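Local atomic coordinates of peptidase, zinc-dependent (Methanocorpusculum labreanum, PDB entry 3LMC), a protein that probably hydrolyses peptide bonds as a zinc-dependent metallopeptidase of family M54, and binds a zinc ion and, at a second site, an iron(III) ion. Residues H4-S9 with I91-P96; G37-E42 with L57-M62; D52-L57 with F108-P113. All blocks are in the same frame, centred on the assembly; numbering follows the deposited sequence.

Overall arrangement
The three contacts lie around helix 53-66 and the five-stranded mixed sheet it packs on. Interaction 1 joins the neighbouring parallel strands 3-7 and 90-94. Interaction 2 lays the loop after strand 31-34 on the helix, its centre about 10 Å from that of interaction 1; the two are tied together where D8 OD2 accepts from F39 N at 2.8 Å. Interaction 3 brings the start of the same helix onto the edge strand 106-112 and shares L57 with interaction 2. V56 bridges all three, touching F39, L41 and L93. Interaction 3 is nearest the zinc site: the side chain of A111 lies about 6 Å from the zinc ion, that of L92 about 11 Å.

Interaction 1 (H4-S9 with I91-P96); sequences HLFWDS and ILLVTP
H4 begins the pairing with its carbonyl O, which accepts from L92 N at 2.9 Å; its imidazole NE2 bonds to E89, and the ring meets F71 edge to face. L5 points to the other face of the sheet, and there its CD1 touches V94 CG2 at 3.6 Å and L92 CD2 at 3.8 Å, while V19 and L23 of helix 16-27 close over it. F6 binds the neighbouring strand twice, its N donating to L92 O and its O accepting from V94 N at 2.8 Å. The F6 and L93 side chains run alongside each other, CD2 of F6 3.9 Å from CD2 of L93, on the face covered by helix 53-66. At W7, V94 CG1, set anti to its own backbone N (chi1 174°), lies over one face of the indole, offset toward the rim, in a CH-pi contact 4.0 Å from the centroid of the six-membered ring. An alanine here would probably leave a gap beside both V94 methyls and the carbonyl of V11 without the NE1 donor. D8 N adds a last bond to V94 O, and D8 CG rests on P96 CD at 3.6 Å. The atom OD2 is held by F39 N, by a salt bridge to R10 and by a water that also takes T95 OG1 as donor. In-register parallel pairing with helices on both faces is characteristic of a three-layered alpha/beta fold, and these two strands lie inside the mixed sheet of this M54-family protein.

Interaction 2 (G37-E42 with L57-M62); sequences GIFPLE and LLKLDM
K59 reaches out from the helix to the loop and donates from NZ to P40 O at 2.7 Å, the nitrogen standing 45° above the carbonyl plane. Its extended chain passes between two partners that meet CD from nearly opposite directions. On one side is the F39 ring, with F39 CE1 3.9 Å from K59 CD, the two side chains running antiparallel alongside each other. On the other side is the E42 carboxylate, with OE1 3.4 Å from K59 CD but 4.5 Å from NZ, too far for a salt bridge, though the opposite charges probably still attract. F39 also carries the apolar part of the contact: CZ approaches L60 CA at 3.8 Å and CE2 approaches L60 CD2 at 4.2 Å. Its CG lies anti to the backbone N (chi1 -167°), and beyond it the ring meets K59 and L60.

The next shell fixes this aromatic group. L93 of strand 90-94 lies against its ring, and V56, one turn before L60, touches it as well. L60 is in turn seated on I91, L93 and V117 of the sheet. The chain between strands 31-34 and 44-45 is thus a connecting loop packed over a helix of the alpha/beta fold, away from the metal sites, with a buried phenylalanine set against both the helix and L93 of the sheet and the lysine bond on the more exposed side.

Interaction 3 (D52-L57 with F108-P113); sequences DAVKVL and FGLAYP
L57 N donates to A53 O at 2.9 Å, an early backbone bond of helix 53-66 joining two residues that both press on strand 109-112. D52 caps this helix at its N-cap position: OD1 accepts from V54 N at 3.1 Å, met from 43° above the carboxylate plane. Across the contact, L110 CD2 is received by three side chains of the first helical turns, lying 3.8 Å from A53 CB, 4.0 Å from L57 CD1 and 4.1 Å from V54 CG2. L110 CB points toward the helix and CG lies anti to the backbone N (chi1 -166°); the second torsion then sets the methyls. The strand runs at 48° to the helix and forms the antiparallel edge of the sheet. A111 points away from the helix and touches H153, a zinc ligand, and E150 of the HExxH helix, consistent with the edge strand that borders the active-site cleft in metzincin-type peptidases. Further along, L57 CD1 rests on the strand backbone, 4.0 Å from Y112 N and equally far from Y112 CB. L57 also reaches V117 and I119 of the adjoining strand, while L58, the next residue of the helix, touches the ring of Y112.

Interaction 1 (H4-S9 with I91-P96)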
loop_
_atom_site.group_PDB
_atom_site.type_symbol
_atom_site.label_atom_id
_atom_site.label_comp_id
_atom_site.label_asym_id
_atom_site.label_seq_id
_atom_site.Cartn_x
_atom_site.Cartn_y
_atom_site.Cartn_z
ATOM N N HIS A 4 -4.621 -7.671 3.312
ATOM C CA HIS A 4 -3.520 -7.886 4.243
ATOM C C HIS A 4 -2.532 -6.724 4.191
ATOM O O HIS A 4 -1.973 -6.421 3.137
ATOM C CB HIS A 4 -2.798 -9.197 3.913
ATOM C CG HIS A 4 -3.712 -10.379 3.790
ATOM N ND1 HIS A 4 -3.857 -11.319 4.790
ATOM C CD2 HIS A 4 -4.516 -10.786 2.777
ATOM C CE1 HIS A 4 -4.719 -12.244 4.405
ATOM N NE2 HIS A 4 -5.131 -11.946 3.186
ATOM N N LEU A 5 -2.338 -6.064 5.328
ATOM C CA LEU A 5 -1.357 -4.986 5.429
ATOM C C LEU A 5 -0.045 -5.635 5.851
ATOM O O LEU A 5 0.097 -6.056 7.006
ATOM C CB LEU A 5 -1.784 -3.959 6.487
ATOM C CG LEU A 5 -0.831 -2.778 6.685
ATOM C CD1 LEU A 5 -0.794 -1.921 5.437
ATOM C CD2 LEU A 5 -1.231 -1.921 7.906
ATOM N N PHE A 6 0.895 -5.753 4.914
ATOM C CA PHE A 6 2.204 -6.273 5.248
ATOM C C PHE A 6 3.108 -5.112 5.644
ATOM O O PHE A 6 3.698 -4.437 4.782
ATOM C CB PHE A 6 2.849 -7.065 4.092
ATOM C CG PHE A 6 4.126 -7.779 4.502
ATOM C CD1 PHE A 6 4.366 -9.091 4.129
ATOM C CD2 PHE A 6 5.066 -7.139 5.319
ATOM C CE1 PHE A 6 5.529 -9.744 4.538
ATOM C CE2 PHE A 6 6.225 -7.784 5.733
ATOM C CZ PHE A 6 6.457 -9.085 5.346
ATOM N N TRP A 7 3.238 -4.921 6.953
ATOM C CA TRP A 7 3.963 -3.786 7.529
ATOM C C TRP A 7 5.435 -4.155 7.811
ATOM O O TRP A 7 5.724 -4.871 8.771
ATOM C CB TRP A 7 3.259 -3.347 8.823
ATOM C CG TRP A 7 3.849 -2.109 9.467
ATOM C CD1 TRP A 7 4.936 -2.045 10.295
ATOM C CD2 TRP A 7 3.370 -0.769 9.323
ATOM N NE1 TRP A 7 5.161 -0.738 10.675
ATOM C CE2 TRP A 7 4.206 0.062 10.089
ATOM C CE3 TRP A 7 2.314 -0.190 8.612
ATOM C CZ2 TRP A 7 4.020 1.446 10.167
ATOM C CZ3 TRP A 7 2.131 1.194 8.692
ATOM C CH2 TRP A 7 2.980 1.989 9.461
ATOM N N ASP A 8 6.351 -3.684 6.964
ATOM C CA ASP A 8 7.781 -3.931 7.157
ATOM C C ASP A 8 8.208 -3.329 8.496
ATOM O O ASP A 8 8.093 -2.122 8.704
ATOM C CB ASP A 8 8.584 -3.312 6.005
ATOM C CG ASP A 8 10.055 -3.688 6.037
ATOM O OD1 ASP A 8 10.735 -3.378 7.040
ATOM O OD2 ASP A 8 10.550 -4.270 5.042
ATOM N N SER A 9 8.698 -4.166 9.405
ATOM C CA SER A 9 8.894 -3.738 10.787
ATOM C C SER A 9 9.989 -2.681 10.946
ATOM O O SER A 9 10.169 -2.143 12.034
ATOM C CB SER A 9 9.163 -4.945 11.693
ATOM O OG SER A 9 10.233 -5.706 11.179
ATOM N N ILE A 91 -2.627 -7.753 -1.050
ATOM C CA ILE A 91 -1.610 -7.315 -0.101
ATOM C C ILE A 91 -1.155 -5.886 -0.358
ATOM O O ILE A 91 -0.850 -5.523 -1.492
ATOM C CB ILE A 91 -0.387 -8.232 -0.158
ATOM C CG1 ILE A 91 -0.791 -9.647 0.270
ATOM C CG2 ILE A 91 0.770 -7.660 0.681
ATOM C CD1 ILE A 91 0.274 -10.703 -0.013
ATOM N N LEU A 92 -1.106 -5.089 0.707
ATOM C CA LEU A 92 -0.445 -3.787 0.679
ATOM C C LEU A 92 0.834 -3.882 1.511
ATOM O O LEU A 92 0.781 -4.091 2.729
ATOM C CB LEU A 92 -1.357 -2.695 1.257
ATOM C CG LEU A 92 -0.706 -1.312 1.471
ATOM C CD1 LEU A 92 -0.131 -0.771 0.170
ATOM C CD2 LEU A 92 -1.666 -0.277 2.105
ATOM N N LEU A 93 1.980 -3.727 0.853
ATOM C CA LEU A 93 3.280 -3.715 1.527
ATOM C C LEU A 93 3.623 -2.270 1.942
ATOM O O LEU A 93 3.549 -1.341 1.132
ATOM C CB LEU A 93 4.356 -4.250 0.576
ATOM C CG LEU A 93 5.680 -4.865 1.051
ATOM C CD1 LEU A 93 6.846 -4.417 0.167
ATOM C CD2 LEU A 93 5.966 -4.611 2.506
ATOM N N VAL A 94 3.980 -2.085 3.206
ATOM C CA VAL A 94 4.451 -0.783 3.700
ATOM C C VAL A 94 5.945 -0.933 3.910
ATOM O O VAL A 94 6.371 -1.684 4.785
ATOM C CB VAL A 94 3.778 -0.414 5.023
ATOM C CG1 VAL A 94 4.384 0.862 5.602
ATOM C CG2 VAL A 94 2.282 -0.247 4.815
ATOM N N THR A 95 6.739 -0.246 3.091
ATOM C CA THR A 95 8.182 -0.479 3.038
ATOM C C THR A 95 8.973 0.798 3.324
ATOM O O THR A 95 8.535 1.894 2.970
ATOM C CB THR A 95 8.594 -0.985 1.641
ATOM O OG1 THR A 95 10.027 -1.102 1.569
ATOM C CG2 THR A 95 8.138 0.004 0.579
ATOM N N PRO A 96 10.159 0.673 3.934
ATOM C CA PRO A 96 10.929 1.907 4.183
ATOM C C PRO A 96 11.681 2.419 2.953
ATOM O O PRO A 96 12.207 3.540 2.996
ATOM C CB PRO A 96 11.940 1.470 5.249
ATOM C CG PRO A 96 12.162 -0.011 4.927
ATOM C CD PRO A 96 10.774 -0.507 4.574
HETATM O O HOH W 1 9.909 -3.668 2.390
#

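Interaction 2 (G37-E42 with L57-M62)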
loop_
_atom_site.group_PDB
_atom_site.type_symbol
_atom_site.label_atom_id
_atom_site.label_comp_id
_atom_site.label_asym_id
_atom_site.label_seq_id
_atom_site.Cartn_x
_atom_site.Cartn_y
_atom_site.Cartn_z
ATOM N N GLY A 37 8.125 -8.618 10.693
ATOM C CA GLY A 37 9.088 -9.096 9.710
ATOM C C GLY A 37 9.434 -8.028 8.706
ATOM O O GLY A 37 8.684 -7.073 8.551
ATOM N N ILE A 38 10.574 -8.167 8.037
ATOM C CA ILE A 38 10.913 -7.249 6.956
ATOM C C ILE A 38 10.635 -7.889 5.593
ATOM O O ILE A 38 10.568 -9.115 5.478
ATOM C CB ILE A 38 12.389 -6.799 7.016
ATOM C CG1 ILE A 38 13.322 -7.986 6.768
ATOM C CG2 ILE A 38 12.684 -6.092 8.342
ATOM C CD1 ILE A 38 14.604 -7.608 6.041
ATOM N N PHE A 39 10.451 -7.062 4.566
ATOM C CA PHE A 39 10.360 -7.582 3.205
ATOM C C PHE A 39 11.534 -7.043 2.395
ATOM O O PHE A 39 11.474 -5.935 1.869
ATOM C CB PHE A 39 9.025 -7.202 2.543
ATOM C CG PHE A 39 8.734 -7.966 1.267
ATOM C CD1 PHE A 39 9.048 -7.432 0.028
ATOM C CD2 PHE A 39 8.159 -9.219 1.314
ATOM C CE1 PHE A 39 8.781 -8.148 -1.148
ATOM C CE2 PHE A 39 7.901 -9.933 0.158
ATOM C CZ PHE A 39 8.214 -9.397 -1.071
ATOM N N PRO A 40 12.620 -7.824 2.307
ATOM C CA PRO A 40 13.797 -7.279 1.629
ATOM C C PRO A 40 13.420 -6.924 0.206
ATOM O O PRO A 40 12.784 -7.722 -0.483
ATOM C CB PRO A 40 14.797 -8.439 1.676
ATOM C CG PRO A 40 14.355 -9.257 2.871
ATOM C CD PRO A 40 12.858 -9.183 2.825
ATOM N N LEU A 41 13.777 -5.718 -0.215
ATOM C CA LEU A 41 13.363 -5.206 -1.503
ATOM C C LEU A 41 14.213 -5.759 -2.661
ATOM O O LEU A 41 15.250 -6.375 -2.455
ATOM C CB LEU A 41 13.375 -3.668 -1.454
ATOM C CG LEU A 41 12.363 -3.105 -0.437
ATOM C CD1 LEU A 41 12.450 -1.580 -0.304
ATOM C CD2 LEU A 41 10.951 -3.536 -0.837
ATOM N N GLU A 42 13.754 -5.552 -3.884
ATOM C CA GLU A 42 14.488 -6.012 -5.041
ATOM C C GLU A 42 14.557 -4.861 -6.032
ATOM O O GLU A 42 13.854 -3.868 -5.881
ATOM C CB GLU A 42 13.780 -7.220 -5.660
ATOM C CG GLU A 42 14.689 -8.098 -6.490
ATOM C CD GLU A 42 13.929 -9.170 -7.220
ATOM O OE1 GLU A 42 12.961 -9.702 -6.639
ATOM O OE2 GLU A 42 14.292 -9.480 -8.373
ATOM N N LEU A 57 6.774 -5.537 -6.529
ATOM C CA LEU A 57 5.402 -6.018 -6.574
ATOM C C LEU A 57 5.322 -7.461 -7.106
ATOM O O LEU A 57 4.552 -8.282 -6.593
ATOM C CB LEU A 57 4.520 -5.056 -7.376
ATOM C CG LEU A 57 4.275 -3.678 -6.750
ATOM C CD1 LEU A 57 3.538 -2.772 -7.719
ATOM C CD2 LEU A 57 3.485 -3.791 -5.442
ATOM N N LEU A 58 6.133 -7.769 -8.114
ATOM C CA LEU A 58 6.208 -9.126 -8.663
ATOM C C LEU A 58 6.731 -10.093 -7.599
ATOM O O LEU A 58 6.224 -11.209 -7.440
ATOM C CB LEU A 58 7.136 -9.161 -9.891
ATOM C CG LEU A 58 6.706 -8.287 -11.075
ATOM C CD1 LEU A 58 7.685 -8.389 -12.243
ATOM C CD2 LEU A 58 5.309 -8.683 -11.526
ATOM N N LYS A 59 7.762 -9.658 -6.882
ATOM C CA LYS A 59 8.310 -10.429 -5.777
ATOM C C LYS A 59 7.260 -10.657 -4.677
ATOM O O LYS A 59 7.236 -11.717 -4.039
ATOM C CB LYS A 59 9.527 -9.708 -5.197
ATOM C CG LYS A 59 10.284 -10.511 -4.193
ATOM C CD LYS A 59 11.409 -9.679 -3.562
ATOM C CE LYS A 59 12.278 -10.531 -2.638
ATOM N NZ LYS A 59 13.434 -9.751 -2.124
ATOM N N LEU A 60 6.398 -9.663 -4.466
ATOM C CA LEU A 60 5.344 -9.757 -3.458
ATOM C C LEU A 60 4.301 -10.817 -3.848
ATOM O O LEU A 60 3.834 -11.594 -3.011
ATOM C CB LEU A 60 4.652 -8.406 -3.288
ATOM C CG LEU A 60 4.357 -7.946 -1.864
ATOM C CD1 LEU A 60 3.261 -6.884 -1.887
ATOM C CD2 LEU A 60 3.956 -9.123 -0.994
ATOM N N ASP A 61 3.925 -10.839 -5.120
ATOM C CA ASP A 61 3.039 -11.895 -5.596
ATOM C C ASP A 61 3.691 -13.266 -5.359
ATOM O O ASP A 61 3.072 -14.181 -4.823
ATOM C CB ASP A 61 2.711 -11.707 -7.068
ATOM C CG ASP A 61 2.054 -12.938 -7.672
ATOM O OD1 ASP A 61 0.899 -13.259 -7.309
ATOM O OD2 ASP A 61 2.708 -13.598 -8.495
HETATM N N MSE A 62 4.947 -13.412 -5.754
HETATM C CA MSE A 62 5.631 -14.688 -5.551
HETATM C C MSE A 62 5.654 -15.110 -4.085
HETATM O O MSE A 62 5.461 -16.283 -3.764
HETATM C CB MSE A 62 7.056 -14.617 -6.076
HETATM C CG MSE A 62 7.144 -14.369 -7.566
HETATM SE SE MSE A 62 8.967 -14.689 -8.126
HETATM C CE MSE A 62 9.367 -16.155 -6.867
#

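Interaction 3 (D52-L57 with F108-P113)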
loop_
_atom_site.group_PDB
_atom_site.type_symbol
_atom_site.label_atom_id
_atom_site.label_comp_id
_atom_site.label_asym_id
_atom_site.label_seq_id
_atom_site.Cartn_x
_atom_site.Cartn_y
_atom_site.Cartn_z
ATOM N N ASP A 52 13.075 -0.177 -7.730
ATOM C CA ASP A 52 12.065 -0.386 -8.772
ATOM C C ASP A 52 10.827 -1.054 -8.185
ATOM O O ASP A 52 10.840 -2.251 -7.909
ATOM C CB ASP A 52 12.658 -1.291 -9.861
ATOM C CG ASP A 52 11.760 -1.417 -11.103
ATOM O OD1 ASP A 52 10.571 -1.007 -11.078
ATOM O OD2 ASP A 52 12.267 -1.936 -12.123
ATOM N N ALA A 53 9.750 -0.307 -8.001
ATOM C CA ALA A 53 8.583 -0.862 -7.314
ATOM C C ALA A 53 7.889 -1.963 -8.112
ATOM O O ALA A 53 7.191 -2.813 -7.540
ATOM C CB ALA A 53 7.606 0.231 -6.954
ATOM N N VAL A 54 8.068 -1.957 -9.430
ATOM C CA VAL A 54 7.455 -3.000 -10.257
ATOM C C VAL A 54 8.045 -4.356 -9.887
ATOM O O VAL A 54 7.317 -5.318 -9.695
ATOM C CB VAL A 54 7.636 -2.742 -11.765
ATOM C CG1 VAL A 54 7.054 -3.898 -12.564
ATOM C CG2 VAL A 54 6.971 -1.417 -12.173
ATOM N N LYS A 55 9.366 -4.416 -9.743
ATOM C CA LYS A 55 10.032 -5.642 -9.311
ATOM C C LYS A 55 9.623 -6.092 -7.921
ATOM O O LYS A 55 9.430 -7.288 -7.685
ATOM C CB LYS A 55 11.547 -5.494 -9.392
ATOM C CG LYS A 55 12.062 -5.647 -10.809
ATOM C CD LYS A 55 13.568 -5.585 -10.873
ATOM C CE LYS A 55 14.028 -5.722 -12.314
ATOM N NZ LYS A 55 15.500 -5.653 -12.402
ATOM N N VAL A 56 9.485 -5.141 -7.000
ATOM C CA VAL A 56 9.059 -5.487 -5.646
ATOM C C VAL A 56 7.648 -6.090 -5.693
ATOM O O VAL A 56 7.359 -7.061 -5.005
ATOM C CB VAL A 56 9.098 -4.269 -4.689
ATOM C CG1 VAL A 56 8.660 -4.674 -3.280
ATOM C CG2 VAL A 56 10.521 -3.633 -4.651
ATOM N N LEU A 57 6.774 -5.537 -6.529
ATOM C CA LEU A 57 5.402 -6.018 -6.574
ATOM C C LEU A 57 5.322 -7.461 -7.106
ATOM O O LEU A 57 4.552 -8.282 -6.593
ATOM C CB LEU A 57 4.520 -5.056 -7.376
ATOM C CG LEU A 57 4.275 -3.678 -6.750
ATOM C CD1 LEU A 57 3.538 -2.772 -7.719
ATOM C CD2 LEU A 57 3.485 -3.791 -5.442
ATOM N N PHE A 108 5.125 7.686 -4.168
ATOM C CA PHE A 108 4.790 7.364 -2.778
ATOM C C PHE A 108 4.287 5.906 -2.703
ATOM O O PHE A 108 4.335 5.268 -1.657
ATOM C CB PHE A 108 3.686 8.284 -2.231
ATOM C CG PHE A 108 4.030 9.760 -2.223
ATOM C CD1 PHE A 108 5.072 10.244 -1.458
ATOM C CD2 PHE A 108 3.257 10.665 -2.948
ATOM C CE1 PHE A 108 5.370 11.612 -1.429
ATOM C CE2 PHE A 108 3.546 12.022 -2.935
ATOM C CZ PHE A 108 4.604 12.497 -2.168
ATOM N N GLY A 109 3.787 5.391 -3.814
ATOM C CA GLY A 109 3.265 4.032 -3.835
ATOM C C GLY A 109 2.936 3.578 -5.242
ATOM O O GLY A 109 3.066 4.351 -6.185
ATOM N N LEU A 110 2.488 2.332 -5.389
ATOM C CA LEU A 110 2.191 1.789 -6.700
ATOM C C LEU A 110 1.338 0.544 -6.532
ATOM O O LEU A 110 1.406 -0.119 -5.500
ATOM C CB LEU A 110 3.488 1.425 -7.417
ATOM C CG LEU A 110 3.399 1.146 -8.909
ATOM C CD1 LEU A 110 2.972 2.412 -9.631
ATOM C CD2 LEU A 110 4.734 0.677 -9.426
ATOM N N ALA A 111 0.540 0.220 -7.545
ATOM C CA ALA A 111 -0.335 -0.950 -7.464
ATOM C C ALA A 111 -0.187 -1.776 -8.723
ATOM O O ALA A 111 0.109 -1.230 -9.786
ATOM C CB ALA A 111 -1.781 -0.512 -7.287
ATOM N N TYR A 112 -0.362 -3.093 -8.591
ATOM C CA TYR A 112 -0.362 -4.010 -9.725
ATOM C C TYR A 112 -1.696 -4.743 -9.681
ATOM O O TYR A 112 -1.786 -5.856 -9.159
ATOM C CB TYR A 112 0.782 -5.013 -9.609
ATOM C CG TYR A 112 1.159 -5.707 -10.909
ATOM C CD1 TYR A 112 2.490 -5.787 -11.313
ATOM C CD2 TYR A 112 0.192 -6.270 -11.733
ATOM C CE1 TYR A 112 2.852 -6.417 -12.495
ATOM C CE2 TYR A 112 0.541 -6.902 -12.926
ATOM C CZ TYR A 112 1.877 -6.975 -13.297
ATOM O OH TYR A 112 2.243 -7.593 -14.472
ATOM N N PRO A 113 -2.744 -4.109 -10.215
ATOM C CA PRO A 113 -4.115 -4.590 -10.029
ATOM C C PRO A 113 -4.283 -6.040 -10.457
ATOM O O PRO A 113 -5.004 -6.806 -9.805
ATOM C CB PRO A 113 -4.934 -3.669 -10.939
ATOM C CG PRO A 113 -4.131 -2.400 -10.998
ATOM C CD PRO A 113 -2.692 -2.880 -11.021
#